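Side-chain contact in protein MJ1225 (Methanocaldococcus jannaschii, PDB 3KH5), which binds AMP and ADP through its CBS domains and is probably an archaeal relative of the AMPK gamma subunit, with a function still unestablished: residues E148-D151 and D152-R156. Residues are numbered along the deposited sequence; the frame is centred on the assembly and turned at random.
With ADP (adenosine-5'-diphosphate), chain E.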
ATOM      1  N   GLU A 148     -10.280 -19.357 -16.990  1.00 53.76           N
ATOM      2  CA  GLU A 148     -10.896 -18.183 -16.397  1.00 53.38           C
ATOM      3  C   GLU A 148     -10.239 -16.900 -16.919  1.00 52.78           C
ATOM      4  O   GLU A 148      -9.012 -16.800 -16.963  1.00 52.75           O
ATOM      5  CB  GLU A 148     -10.753 -18.263 -14.877  1.00 53.55           C
ATOM      6  CG  GLU A 148     -12.061 -18.139 -14.119  1.00 54.32           C
ATOM      7  CD  GLU A 148     -12.720 -16.783 -14.301  1.00 55.14           C
ATOM      8  OE1 GLU A 148     -13.926 -16.677 -13.993  1.00 55.37           O
ATOM      9  OE2 GLU A 148     -12.043 -15.815 -14.740  1.00 55.43           O
ATOM     10  N   VAL A 149     -11.059 -15.930 -17.318  1.00 52.03           N
ATOM     11  CA  VAL A 149     -10.565 -14.680 -17.901  1.00 51.25           C
ATOM     12  C   VAL A 149     -10.685 -13.522 -16.891  1.00 50.58           C
ATOM     13  O   VAL A 149     -11.467 -13.612 -15.940  1.00 50.51           O
ATOM     14  CB  VAL A 149     -11.279 -14.393 -19.256  1.00 51.34           C
ATOM     15  CG1 VAL A 149     -12.557 -13.565 -19.073  1.00 51.37           C
ATOM     16  CG2 VAL A 149     -10.334 -13.745 -20.236  1.00 51.36           C
ATOM     17  N   ILE A 150      -9.912 -12.450 -17.084  1.00 49.77           N
ATOM     18  CA  ILE A 150      -9.866 -11.349 -16.099  1.00 48.97           C
ATOM     19  C   ILE A 150     -11.041 -10.373 -16.202  1.00 48.72           C
ATOM     20  O   ILE A 150     -11.318  -9.625 -15.262  1.00 48.64           O
ATOM     21  CB  ILE A 150      -8.528 -10.544 -16.156  1.00 48.88           C
ATOM     22  CG1 ILE A 150      -8.310  -9.909 -17.538  1.00 48.44           C
ATOM     23  CG2 ILE A 150      -7.354 -11.423 -15.749  1.00 48.70           C
ATOM     24  CD1 ILE A 150      -7.381  -8.694 -17.538  1.00 47.91           C
ATOM     25  N   ASP A 151     -11.723 -10.402 -17.344  1.00 48.37           N
ATOM     26  CA  ASP A 151     -12.731  -9.400 -17.722  1.00 48.05           C
ATOM     27  C   ASP A 151     -13.752  -8.980 -16.654  1.00 47.65           C
ATOM     28  O   ASP A 151     -13.977  -7.782 -16.461  1.00 47.65           O
ATOM     29  CB  ASP A 151     -13.438  -9.840 -19.002  1.00 48.19           C
ATOM     30  CG  ASP A 151     -12.473 -10.042 -20.158  1.00 48.36           C
ATOM     31  OD1 ASP A 151     -11.255 -10.211 -19.920  1.00 48.53           O
ATOM     32  OD2 ASP A 151     -12.936 -10.035 -21.316  1.00 48.68           O
ATOM     33  N   ASP A 152     -14.362  -9.956 -15.978  1.00 47.10           N
ATOM     34  CA  ASP A 152     -15.375  -9.705 -14.939  1.00 46.52           C
ATOM     35  C   ASP A 152     -14.793  -9.094 -13.668  1.00 45.80           C
ATOM     36  O   ASP A 152     -15.536  -8.614 -12.807  1.00 45.78           O
ATOM     37  CB  ASP A 152     -16.079 -11.012 -14.542  1.00 46.70           C
ATOM     38  CG  ASP A 152     -17.108 -11.475 -15.564  1.00 47.26           C
ATOM     39  OD1 ASP A 152     -17.347 -10.759 -16.561  1.00 47.50           O
ATOM     40  OD2 ASP A 152     -17.683 -12.568 -15.361  1.00 47.71           O
ATOM     41  N   TYR A 153     -13.470  -9.136 -13.541  1.00 44.83           N
ATOM     42  CA  TYR A 153     -12.787  -8.724 -12.312  1.00 43.90           C
ATOM     43  C   TYR A 153     -12.177  -7.332 -12.419  1.00 43.19           C
ATOM     44  O   TYR A 153     -11.743  -6.759 -11.419  1.00 43.19           O
ATOM     45  CB  TYR A 153     -11.708  -9.745 -11.935  1.00 43.91           C
ATOM     46  CG  TYR A 153     -12.245 -11.146 -11.802  1.00 44.36           C
ATOM     47  CD1 TYR A 153     -12.656 -11.639 -10.566  1.00 44.95           C
ATOM     48  CD2 TYR A 153     -12.364 -11.974 -12.919  1.00 44.71           C
ATOM     49  CE1 TYR A 153     -13.163 -12.922 -10.446  1.00 45.47           C
ATOM     50  CE2 TYR A 153     -12.871 -13.254 -12.808  1.00 45.29           C
ATOM     51  CZ  TYR A 153     -13.267 -13.723 -11.570  1.00 45.50           C
ATOM     52  OH  TYR A 153     -13.768 -14.996 -11.461  1.00 46.13           O
ATOM     53  N   ILE A 154     -12.159  -6.790 -13.633  1.00 42.46           N
ATOM     54  CA  ILE A 154     -11.554  -5.489 -13.896  1.00 41.94           C
ATOM     55  C   ILE A 154     -12.397  -4.341 -13.339  1.00 42.19           C
ATOM     56  O   ILE A 154     -13.620  -4.313 -13.508  1.00 42.09           O
ATOM     57  CB  ILE A 154     -11.336  -5.278 -15.412  1.00 41.77           C
ATOM     58  CG1 ILE A 154     -10.442  -6.384 -15.983  1.00 41.02           C
ATOM     59  CG2 ILE A 154     -10.713  -3.902 -15.694  1.00 41.41           C
ATOM     60  CD1 ILE A 154     -10.485  -6.484 -17.500  1.00 40.16           C
ATOM     61  N   THR A 155     -11.729  -3.406 -12.666  1.00 42.43           N
ATOM     62  CA  THR A 155     -12.360  -2.154 -12.278  1.00 42.89           C
ATOM     63  C   THR A 155     -12.297  -1.201 -13.463  1.00 43.50           C
ATOM     64  O   THR A 155     -11.218  -0.823 -13.922  1.00 43.55           O
ATOM     65  CB  THR A 155     -11.729  -1.554 -11.005  1.00 42.69           C
ATOM     66  OG1 THR A 155     -11.967  -2.443  -9.900  1.00 42.08           O
ATOM     67  CG2 THR A 155     -12.342  -0.196 -10.681  1.00 42.77           C
ATOM     68  N   ARG A 156     -13.475  -0.834 -13.950  1.00 44.33           N
ATOM     69  CA  ARG A 156     -13.611  -0.083 -15.184  1.00 45.23           C
ATOM     70  C   ARG A 156     -13.381   1.423 -14.997  1.00 45.12           C
ATOM     71  O   ARG A 156     -12.726   2.061 -15.828  1.00 45.18           O
ATOM     72  CB  ARG A 156     -14.985  -0.402 -15.826  1.00 45.63           C
ATOM     73  CG  ARG A 156     -15.509   0.631 -16.832  1.00 47.93           C
ATOM     74  CD  ARG A 156     -16.185   1.810 -16.127  1.00 51.93           C
ATOM     75  NE  ARG A 156     -17.648   1.828 -16.285  1.00 54.89           N
ATOM     76  CZ  ARG A 156     -18.530   1.762 -15.287  1.00 56.55           C
ATOM     77  NH1 ARG A 156     -18.127   1.662 -14.024  1.00 57.06           N
ATOM     78  NH2 ARG A 156     -19.832   1.787 -15.557  1.00 57.24           N
TER
HETATM   79  PB  ADP E 284      -4.595  -0.569  -4.366  1.00 47.80           P
HETATM   80  O1B ADP E 284      -3.548  -1.621  -4.292  1.00 47.89           O
HETATM   81  O2B ADP E 284      -4.269   0.558  -5.524  1.00 46.75           O
HETATM   82  O3B ADP E 284      -4.779   0.269  -2.994  1.00 47.81           O
HETATM   83  PA  ADP E 284      -6.966  -2.116  -3.835  1.00 44.76           P
HETATM   84  O1A ADP E 284      -6.702  -3.575  -3.872  1.00 45.01           O
HETATM   85  O2A ADP E 284      -6.955  -1.477  -2.355  1.00 44.93           O
HETATM   86  O3A ADP E 284      -5.989  -1.233  -4.776  1.00 46.09           O
HETATM   87  O5' ADP E 284      -8.330  -1.763  -4.574  1.00 43.23           O
HETATM   88  C5' ADP E 284      -9.636  -2.100  -4.071  1.00 40.37           C
HETATM   89  C4' ADP E 284     -10.610  -1.950  -5.270  1.00 38.76           C
HETATM   90  O4' ADP E 284     -10.406  -0.618  -5.845  1.00 37.85           O
HETATM   91  C3' ADP E 284     -10.329  -2.968  -6.391  1.00 37.84           C
HETATM   92  O3' ADP E 284     -11.561  -3.346  -7.013  1.00 38.01           O
HETATM   93  C2' ADP E 284      -9.449  -2.191  -7.377  1.00 37.10           C
HETATM   94  O2' ADP E 284      -9.623  -2.661  -8.725  1.00 35.85           O
HETATM   95  C1' ADP E 284      -9.961  -0.749  -7.226  1.00 37.00           C
HETATM   96  N9  ADP E 284      -8.872   0.237  -7.556  1.00 36.21           N
HETATM   97  C8  ADP E 284      -7.587   0.180  -7.188  1.00 36.35           C
HETATM   98  N7  ADP E 284      -6.927   1.230  -7.683  1.00 36.12           N
HETATM   99  C5  ADP E 284      -7.787   1.963  -8.374  1.00 36.26           C
HETATM  100  C6  ADP E 284      -7.679   3.148  -9.097  1.00 36.42           C
HETATM  101  N6  ADP E 284      -6.513   3.786  -9.199  1.00 36.12           N
HETATM  102  N1  ADP E 284      -8.780   3.639  -9.691  1.00 36.59           N
HETATM  103  C2  ADP E 284      -9.947   3.008  -9.596  1.00 36.52           C
HETATM  104  N3  ADP E 284     -10.079   1.878  -8.911  1.00 36.40           N
HETATM  105  C4  ADP E 284      -9.022   1.333  -8.292  1.00 36.27           C
HETATM  106  O   HOH W   1     -14.324 -13.014 -16.311  1.00 43.40           O
HETATM  107  O   HOH W   2     -15.190  -5.457 -15.763  1.00 49.48           O
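Y153 reaches back along the chain to E148: its ring runs roughly perpendicular to the glutamate side chain, and the carboxylate and ring planes stand 72° apart. OE1 of E148 lies in the ring plane at its edge, where Y153 OH gives it a weak hydrogen bond of 3.0 Å. E148 OE2 lies 3.3 Å from Y153 CE2. With Y153 CG anti to its own carbonyl carbon (chi1 -55°), the ring edge runs back past the V149 carbonyl, whose O is 3.5 Å from CE2. I150-Y153 form a type I beta turn: Y153 N donates to I150 O at 2.8 Å, with a 153° angle at the hydrogen, from above the carbonyl plane. I150 and I154, four residues apart, meet obliquely through their CD1 methyls at 3.8 Å. A water joins V149 O to D152 N. Replacing Y153 by an alanine removes the ring and hydroxyl, which would probably leave E148 OE1 without this partner and open a gap beside V149 O and I270. Beyond the turn, T155 OG1 lies 2.6 Å from ADP O2', so this loop leads directly into an ADP pocket formed by two CBS repeats. It runs between helices 133-140 and 167-177; I150 leans on I245 of helix 242-252, D151 OD1 bonds to G239 N, and I150 and Y153 both touch I270 of strand 266-271.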